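Local coordinates for protein enoyl-CoA hydratase/isomerase (Mycobacterium avium, PDB 3P5M) that probably catalyses hydration or double-bond isomerisation of enoyl-coenzyme A thioesters, as a hexameric member of the crotonase family, at residues B[108-112]-B[124-128]; B[116-121]-B[174-180]; B[147-152]-B[170-174]. Residue numbers count along the deposited sequence, not the author numbering.

Contact 1. Residues B[108-112]-B[124-128]; sequences CSLAL and YFQLA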
loop_
_atom_site.group_PDB
_atom_site.type_symbol
_atom_site.label_atom_id
_atom_site.label_comp_id
_atom_site.label_asym_id
_atom_site.label_seq_id
_atom_site.Cartn_x
_atom_site.Cartn_y
_atom_site.Cartn_z
ATOM N N CYS B 108 17.518 -8.867 17.001
ATOM C CA CYS B 108 16.239 -9.043 16.348
ATOM C C CYS B 108 15.389 -10.069 17.110
ATOM O O CYS B 108 14.227 -9.806 17.476
ATOM C CB CYS B 108 16.445 -9.463 14.871
ATOM S SG CYS B 108 14.904 -9.601 13.924
ATOM N N SER B 109 15.963 -11.247 17.352
ATOM C CA SER B 109 15.288 -12.280 18.120
ATOM C C SER B 109 14.703 -11.698 19.429
ATOM O O SER B 109 13.545 -11.974 19.771
ATOM C CB SER B 109 16.281 -13.388 18.453
ATOM O OG SER B 109 16.960 -13.839 17.286
ATOM N N LEU B 110 15.513 -10.895 20.138
ATOM C CA LEU B 110 15.148 -10.291 21.429
ATOM C C LEU B 110 13.886 -9.398 21.344
ATOM O O LEU B 110 12.930 -9.535 22.144
ATOM C CB LEU B 110 16.327 -9.437 21.922
ATOM C CG LEU B 110 16.312 -8.737 23.276
ATOM C CD1 LEU B 110 16.121 -9.745 24.379
ATOM C CD2 LEU B 110 17.693 -8.105 23.422
ATOM N N ALA B 111 13.924 -8.452 20.415
ATOM C CA ALA B 111 12.812 -7.520 20.202
ATOM C C ALA B 111 11.572 -8.348 19.870
ATOM O O ALA B 111 10.506 -8.155 20.449
ATOM C CB ALA B 111 13.137 -6.578 19.057
ATOM N N LEU B 112 11.720 -9.311 18.971
ATOM C CA LEU B 112 10.548 -10.072 18.478
ATOM C C LEU B 112 9.979 -11.096 19.465
ATOM O O LEU B 112 8.823 -11.522 19.347
ATOM C CB LEU B 112 10.848 -10.708 17.120
ATOM C CG LEU B 112 11.312 -9.743 16.030
ATOM C CD1 LEU B 112 11.364 -10.436 14.679
ATOM C CD2 LEU B 112 10.389 -8.514 15.932
ATOM N N TYR B 124 15.747 -0.693 12.395
ATOM C CA TYR B 124 15.684 -1.823 11.453
ATOM C C TYR B 124 16.011 -3.165 12.105
ATOM O O TYR B 124 16.621 -3.231 13.191
ATOM C CB TYR B 124 16.615 -1.600 10.252
ATOM C CG TYR B 124 18.074 -1.515 10.591
ATOM C CD1 TYR B 124 18.887 -2.654 10.534
ATOM C CD2 TYR B 124 18.659 -0.305 10.960
ATOM C CE1 TYR B 124 20.242 -2.588 10.809
ATOM C CE2 TYR B 124 20.041 -0.220 11.245
ATOM C CZ TYR B 124 20.805 -1.361 11.159
ATOM O OH TYR B 124 22.129 -1.303 11.422
ATOM N N PHE B 125 15.631 -4.224 11.393
ATOM C CA PHE B 125 15.655 -5.602 11.891
ATOM C C PHE B 125 16.406 -6.394 10.847
ATOM O O PHE B 125 16.142 -6.273 9.638
ATOM C CB PHE B 125 14.216 -6.090 12.070
ATOM C CG PHE B 125 13.418 -5.246 13.036
ATOM C CD1 PHE B 125 13.308 -5.609 14.387
ATOM C CD2 PHE B 125 12.838 -4.074 12.622
ATOM C CE1 PHE B 125 12.610 -4.813 15.287
ATOM C CE2 PHE B 125 12.146 -3.267 13.498
ATOM C CZ PHE B 125 12.018 -3.636 14.842
ATOM N N GLN B 126 17.388 -7.175 11.284
ATOM C CA GLN B 126 18.264 -7.786 10.320
ATOM C C GLN B 126 18.904 -9.049 10.894
ATOM O O GLN B 126 19.427 -9.033 12.000
ATOM C CB GLN B 126 19.377 -6.805 9.942
ATOM C CG GLN B 126 20.338 -7.333 8.851
ATOM C CD GLN B 126 21.616 -6.471 8.708
ATOM O OE1 GLN B 126 21.988 -5.762 9.631
ATOM N NE2 GLN B 126 22.271 -6.538 7.546
ATOM N N LEU B 127 18.859 -10.121 10.113
ATOM C CA LEU B 127 19.559 -11.372 10.461
ATOM C C LEU B 127 20.908 -11.342 9.734
ATOM O O LEU B 127 21.079 -11.937 8.657
ATOM C CB LEU B 127 18.716 -12.588 10.070
ATOM C CG LEU B 127 17.315 -12.695 10.683
ATOM C CD1 LEU B 127 16.576 -13.973 10.208
ATOM C CD2 LEU B 127 17.372 -12.651 12.216
ATOM N N ALA B 128 21.852 -10.594 10.294
ATOM C CA ALA B 128 23.146 -10.453 9.628
ATOM C C ALA B 128 24.058 -11.664 9.829
ATOM O O ALA B 128 25.182 -11.653 9.357
ATOM C CB ALA B 128 23.865 -9.167 10.051
#

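Contact 2. Residues B[116-121]-B[174-180]; sequences LVVAAP and ISHITSA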
loop_
_atom_site.group_PDB
_atom_site.type_symbol
_atom_site.label_atom_id
_atom_site.label_comp_id
_atom_site.label_asym_id
_atom_site.label_seq_id
_atom_site.Cartn_x
_atom_site.Cartn_y
_atom_site.Cartn_z
ATOM N N LEU B 116 4.874 -6.612 22.499
ATOM C CA LEU B 116 4.637 -5.466 21.635
ATOM C C LEU B 116 5.999 -4.907 21.343
ATOM O O LEU B 116 6.879 -4.992 22.195
ATOM C CB LEU B 116 3.787 -4.424 22.366
ATOM C CG LEU B 116 2.412 -4.873 22.880
ATOM C CD1 LEU B 116 1.817 -3.805 23.770
ATOM C CD2 LEU B 116 1.452 -5.224 21.703
ATOM N N VAL B 117 6.195 -4.381 20.138
ATOM C CA VAL B 117 7.460 -3.718 19.757
ATOM C C VAL B 117 7.081 -2.353 19.215
ATOM O O VAL B 117 6.215 -2.256 18.342
ATOM C CB VAL B 117 8.224 -4.502 18.660
ATOM C CG1 VAL B 117 9.448 -3.693 18.137
ATOM C CG2 VAL B 117 8.650 -5.907 19.202
ATOM N N VAL B 118 7.705 -1.311 19.753
ATOM C CA VAL B 118 7.489 0.068 19.301
ATOM C C VAL B 118 8.788 0.520 18.636
ATOM O O VAL B 118 9.832 0.684 19.294
ATOM C CB VAL B 118 7.092 1.027 20.482
ATOM C CG1 VAL B 118 6.819 2.432 19.950
ATOM C CG2 VAL B 118 5.837 0.516 21.270
ATOM N N ALA B 119 8.731 0.658 17.327
ATOM C CA ALA B 119 9.932 0.858 16.534
ATOM C C ALA B 119 10.053 2.320 16.115
ATOM O O ALA B 119 9.079 2.914 15.632
ATOM C CB ALA B 119 9.916 -0.076 15.285
ATOM N N ALA B 120 11.249 2.884 16.329
ATOM C CA ALA B 120 11.590 4.230 15.860
ATOM C C ALA B 120 11.711 4.202 14.347
ATOM O O ALA B 120 12.090 3.134 13.782
ATOM C CB ALA B 120 12.918 4.678 16.513
ATOM N N PRO B 121 11.435 5.343 13.679
ATOM C CA PRO B 121 11.418 5.441 12.186
ATOM C C PRO B 121 12.689 4.974 11.502
ATOM O O PRO B 121 12.624 4.279 10.453
ATOM C CB PRO B 121 11.184 6.939 11.890
ATOM C CG PRO B 121 10.886 7.590 13.193
ATOM C CD PRO B 121 10.956 6.586 14.328
ATOM N N ILE B 174 6.166 -6.514 13.669
ATOM C CA ILE B 174 6.160 -5.732 14.888
ATOM C C ILE B 174 4.778 -5.125 15.098
ATOM O O ILE B 174 4.079 -4.833 14.121
ATOM C CB ILE B 174 7.285 -4.619 14.857
ATOM C CG1 ILE B 174 7.190 -3.768 13.586
ATOM C CG2 ILE B 174 8.678 -5.308 14.960
ATOM C CD1 ILE B 174 8.059 -2.475 13.625
ATOM N N SER B 175 4.394 -4.912 16.353
ATOM C CA SER B 175 3.053 -4.409 16.646
ATOM C C SER B 175 2.865 -2.903 16.383
ATOM O O SER B 175 1.797 -2.497 15.980
ATOM C CB SER B 175 2.690 -4.730 18.083
ATOM O OG SER B 175 3.577 -4.040 18.947
ATOM N N HIS B 176 3.924 -2.108 16.564
ATOM C CA HIS B 176 3.837 -0.624 16.503
ATOM C C HIS B 176 4.901 0.043 15.689
ATOM O O HIS B 176 6.110 -0.301 15.782
ATOM C CB HIS B 176 3.875 -0.009 17.899
ATOM C CG HIS B 176 2.631 -0.263 18.699
ATOM N ND1 HIS B 176 2.364 -1.481 19.279
ATOM C CD2 HIS B 176 1.568 0.532 18.975
ATOM C CE1 HIS B 176 1.202 -1.417 19.911
ATOM N NE2 HIS B 176 0.692 -0.211 19.730
ATOM N N ILE B 177 4.450 1.015 14.903
ATOM C CA ILE B 177 5.349 1.875 14.201
ATOM C C ILE B 177 5.179 3.333 14.680
ATOM O O ILE B 177 4.065 3.771 15.020
ATOM C CB ILE B 177 5.157 1.723 12.649
ATOM C CG1 ILE B 177 6.238 2.458 11.869
ATOM C CG2 ILE B 177 3.801 2.275 12.184
ATOM C CD1 ILE B 177 7.572 1.807 11.806
ATOM N N THR B 178 6.291 4.074 14.728
ATOM C CA THR B 178 6.243 5.496 14.979
ATOM C C THR B 178 6.903 6.255 13.813
ATOM O O THR B 178 7.651 5.671 13.010
ATOM C CB THR B 178 6.937 5.893 16.289
ATOM O OG1 THR B 178 8.349 5.701 16.150
ATOM C CG2 THR B 178 6.438 5.078 17.484
ATOM N N SER B 179 6.592 7.553 13.714
ATOM C CA SER B 179 7.148 8.410 12.674
ATOM C C SER B 179 7.460 9.846 13.144
ATOM O O SER B 179 7.092 10.251 14.267
ATOM C CB SER B 179 6.235 8.376 11.441
ATOM O OG SER B 179 4.882 8.563 11.784
ATOM N N ALA B 180 8.171 10.616 12.319
ATOM C CA ALA B 180 8.514 11.963 12.715
ATOM C C ALA B 180 9.323 11.901 14.020
ATOM O O ALA B 180 10.127 10.999 14.190
ATOM C CB ALA B 180 7.228 12.808 12.876
#

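Contact 3. Residues B[147-152]-B[170-174]; sequences LIGRAR and EWGMI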
loop_
_atom_site.group_PDB
_atom_site.type_symbol
_atom_site.label_atom_id
_atom_site.label_comp_id
_atom_site.label_asym_id
_atom_site.label_seq_id
_atom_site.Cartn_x
_atom_site.Cartn_y
_atom_site.Cartn_z
ATOM N N LEU B 147 5.255 -14.532 12.359
ATOM C CA LEU B 147 5.091 -13.074 12.288
ATOM C C LEU B 147 4.879 -12.620 10.850
ATOM O O LEU B 147 3.925 -11.867 10.569
ATOM C CB LEU B 147 6.314 -12.369 12.911
ATOM C CG LEU B 147 6.489 -12.599 14.415
ATOM C CD1 LEU B 147 7.755 -11.948 14.947
ATOM C CD2 LEU B 147 5.281 -12.078 15.176
ATOM N N ILE B 148 5.749 -13.105 9.944
ATOM C CA ILE B 148 5.860 -12.629 8.556
ATOM C C ILE B 148 5.734 -13.758 7.502
ATOM O O ILE B 148 5.835 -13.491 6.313
ATOM C CB ILE B 148 7.200 -11.857 8.321
ATOM C CG1 ILE B 148 8.409 -12.804 8.489
ATOM C CG2 ILE B 148 7.358 -10.633 9.278
ATOM C CD1 ILE B 148 9.755 -12.128 8.170
ATOM N N GLY B 149 5.526 -15.007 7.931
ATOM C CA GLY B 149 5.451 -16.125 6.983
ATOM C C GLY B 149 6.839 -16.657 6.627
ATOM O O GLY B 149 7.890 -15.999 6.853
ATOM N N ARG B 150 6.863 -17.879 6.117
ATOM C CA ARG B 150 8.145 -18.555 5.833
ATOM C C ARG B 150 8.980 -17.910 4.710
ATOM O O ARG B 150 10.211 -17.942 4.765
ATOM C CB ARG B 150 7.866 -20.037 5.533
ATOM C CG ARG B 150 9.038 -20.858 5.095
ATOM C CD ARG B 150 8.615 -22.337 5.029
ATOM N NE ARG B 150 9.396 -23.004 4.002
ATOM C CZ ARG B 150 8.940 -23.250 2.778
ATOM N NH1 ARG B 150 9.743 -23.838 1.905
ATOM N NH2 ARG B 150 7.682 -22.937 2.438
ATOM N N ALA B 151 8.329 -17.337 3.684
ATOM C CA ALA B 151 9.093 -16.822 2.535
ATOM C C ALA B 151 9.906 -15.594 2.905
ATOM O O ALA B 151 11.074 -15.466 2.504
ATOM C CB ALA B 151 8.193 -16.528 1.332
ATOM N N ARG B 152 9.293 -14.688 3.665
ATOM C CA ARG B 152 9.982 -13.466 4.039
ATOM C C ARG B 152 11.061 -13.786 5.076
ATOM O O ARG B 152 12.077 -13.121 5.120
ATOM C CB ARG B 152 8.990 -12.403 4.543
ATOM C CG ARG B 152 8.128 -11.705 3.447
ATOM C CD ARG B 152 7.091 -10.875 4.168
ATOM N NE ARG B 152 6.227 -10.094 3.289
ATOM C CZ ARG B 152 4.949 -9.817 3.540
ATOM N NH1 ARG B 152 4.287 -9.089 2.682
ATOM N NH2 ARG B 152 4.332 -10.315 4.605
ATOM N N GLU B 170 4.549 -3.259 8.034
ATOM C CA GLU B 170 3.635 -3.673 6.959
ATOM C C GLU B 170 3.470 -5.200 6.902
ATOM O O GLU B 170 2.371 -5.727 6.603
ATOM C CB GLU B 170 4.158 -3.218 5.607
ATOM C CG GLU B 170 4.158 -1.753 5.362
ATOM C CD GLU B 170 4.938 -1.375 4.090
ATOM O OE1 GLU B 170 5.155 -2.258 3.216
ATOM O OE2 GLU B 170 5.346 -0.193 3.975
ATOM N N TRP B 171 4.593 -5.880 7.157
ATOM C CA TRP B 171 4.706 -7.318 7.155
ATOM C C TRP B 171 4.051 -7.948 8.358
ATOM O O TRP B 171 3.853 -9.148 8.351
ATOM C CB TRP B 171 6.194 -7.704 7.186
ATOM C CG TRP B 171 6.917 -7.516 5.873
ATOM C CD1 TRP B 171 6.447 -6.896 4.721
ATOM C CD2 TRP B 171 8.254 -7.912 5.595
ATOM N NE1 TRP B 171 7.408 -6.946 3.743
ATOM C CE2 TRP B 171 8.526 -7.560 4.246
ATOM C CE3 TRP B 171 9.245 -8.579 6.342
ATOM C CZ2 TRP B 171 9.777 -7.816 3.636
ATOM C CZ3 TRP B 171 10.466 -8.831 5.727
ATOM C CH2 TRP B 171 10.715 -8.456 4.378
ATOM N N GLY B 172 3.810 -7.174 9.421
ATOM C CA GLY B 172 3.256 -7.749 10.687
ATOM C C GLY B 172 4.324 -8.346 11.592
ATOM O O GLY B 172 4.009 -9.161 12.506
ATOM N N MET B 173 5.596 -7.919 11.374
ATOM C CA MET B 173 6.699 -8.360 12.224
ATOM C C MET B 173 6.601 -7.764 13.611
ATOM O O MET B 173 6.941 -8.396 14.591
ATOM C CB MET B 173 8.060 -7.929 11.629
ATOM C CG MET B 173 9.289 -8.621 12.256
ATOM S SD MET B 173 10.913 -7.864 11.830
ATOM C CE MET B 173 10.937 -8.358 10.103
ATOM N N ILE B 174 6.166 -6.514 13.669
ATOM C CA ILE B 174 6.160 -5.732 14.888
ATOM C C ILE B 174 4.778 -5.125 15.098
ATOM O O ILE B 174 4.079 -4.833 14.121
ATOM C CB ILE B 174 7.285 -4.619 14.857
ATOM C CG1 ILE B 174 7.190 -3.768 13.586
ATOM C CG2 ILE B 174 8.678 -5.308 14.960
ATOM C CD1 ILE B 174 8.059 -2.475 13.625
#

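Contact 1. Residues B[108-112]-B[124-128]
Segment 108-112, part of helix 106-113, packs against strand 124-126 and the Leu-127 that follows it through apolar side chains, with no hydrogen bond between the two segments. The short axes approach to 8.9 Å and run at 120° to each other. Cys-108 lies nearest the strand: its CA is 5.7 Å from the CA of Phe-125. Its chi1 is t, and SG sits 4.0 Å from Phe-125 CB. The same side chain also meets the residues that follow Phe-125: Cys-108 CB is 4.2 Å from Gln-126 O and 4.3 Å from Leu-127 CD2. Phe-125 takes the m rotamer, and its CA-to-CB bond points toward the helix. The ring then runs along the helix to Ala-111 and Leu-112. Ala-111 CB meets CE1 of Phe-125 at 4.2 Å, near the ring plane, so this is an edge contact. Leu-112 (m, t) brings CD2 to 4.4 Å from the same Phe-125 CE1.

This is part of the crotonase fold. Helix 106-113 follows the small sheet's strand 102-104, and strand 124-126 is the middle strand of that sheet. In crotonase relatives the N-terminal end of the equivalent helix helps form the oxyanion hole, and the same is probable here.

Neighbouring strand residues point different ways. Phe-125 faces the helix, whereas the CA-to-CB bond of Gln-126 points away, and its NE2 is hydrogen-bonded to Ala-160 O. Leu-127 starts sideways, yet its m, t rotamer carries CD2 back to Cys-108. On the helix, Ser-109 uses its m rotamer to hydrogen-bond Asp-137 O through OG.

Contact 2. Residues B[116-121]-B[174-180]
Five hydrogen bonds join 116-121 to 174-180. Strand 176-177 pairs in parallel with strand 116-119 and is the outermost strand, within this chain, of the six-stranded mixed sheet of this crotonase fold. Three come from the backbone: His-176 N to Val-117 O (2.9 Å), Ala-119 N to His-176 O (3.2 Å) and Thr-178 N to Ala-119 O (3.2 Å). Side chains extend the pairing at both ends. Ser-175 OG accepts from Val-117 N at 2.9 Å, and Thr-178 OG1 donates to Ala-119 O at 2.9 Å. Within its own segment, Ser-175 OG is also hydrogen-bonded to His-176 ND1 (2.9 Å). Arg-155 of a neighbouring subunit hydrogen-bonds Ser-175 O.

Val-118 and His-176 place their side chains on one face of the sheet. Ala-119 and Ile-177 use the other, beside helix 165-171. Ile-174 packs with CG2 3.6 Å from Val-117 CG1 and CD1 3.5 Å from Ala-119 CB. Beyond the paired strands, Pro-121 CG lies 3.6 Å from Ala-180 O.

Contact 3. Residues B[147-152]-B[170-174]
The main interaction is a stack of Arg-152 on Trp-171. The guanidinium lies flat over the indole, with centres 3.8 Å apart and planes at 13°. Arg-152 CZ is 3.8 Å from the centroid of the five-membered ring of Trp-171, a cation-pi contact. Arg-152 CD lies 3.6 Å from the centroid of the Trp-171 five-membered ring, a CH-pi contact. Arg-152 NH1 also makes a weak hydrogen bond to Glu-170 O of a neighbouring subunit.

Apolar packing comes next. Ile-148 CG2 touches Trp-171 CB at 3.8 Å and Met-173 CB at 3.7 Å.

The backbone contributes close approach but no hydrogen bond. Leu-147 O lies 3.3 Å from Gly-172 O, and both are acceptors. Two glycines shape the turns. Gly-172 ends its helix in a Schellman motif with positive phi. Gly-149 also has positive phi and takes the N-cap position of the helix that starts at Arg-150.

The contact joins the link between helices 145-148 and 150-159 to the end of helix 165-171. Arg-150 NH2 hydrogen-bonds Leu-112 O of that same neighbouring subunit. Within the chain, Leu-147 and Met-173 pack on Leu-112 of helix 106-113, and Met-173 also touches Phe-125 of strand 124-126.

Overall arrangement
All three contacts lie within one crotonase-family region. Their centres are about 14 Å (contacts 1 and 2), 12 Å (1 and 3) and 15 Å (2 and 3) apart. Along the chain, contacts 1 and 2 cross: 116-121 lies between 108-112 and 124-128, and its partner 174-180 comes after both. Contact 3 opens after contact 1 closes and is nested in the loop closed by contact 2. Contacts 2 and 3 share Ile-174, whose CG2 meets Phe-125 CZ at 3.7 Å and Leu-112 CD2 at 3.8 Å. One apolar core thus links both sheets, helix 106-113 and the end of helix 165-171. All three contacts also reach neighbouring subunits of the six-chain assembly.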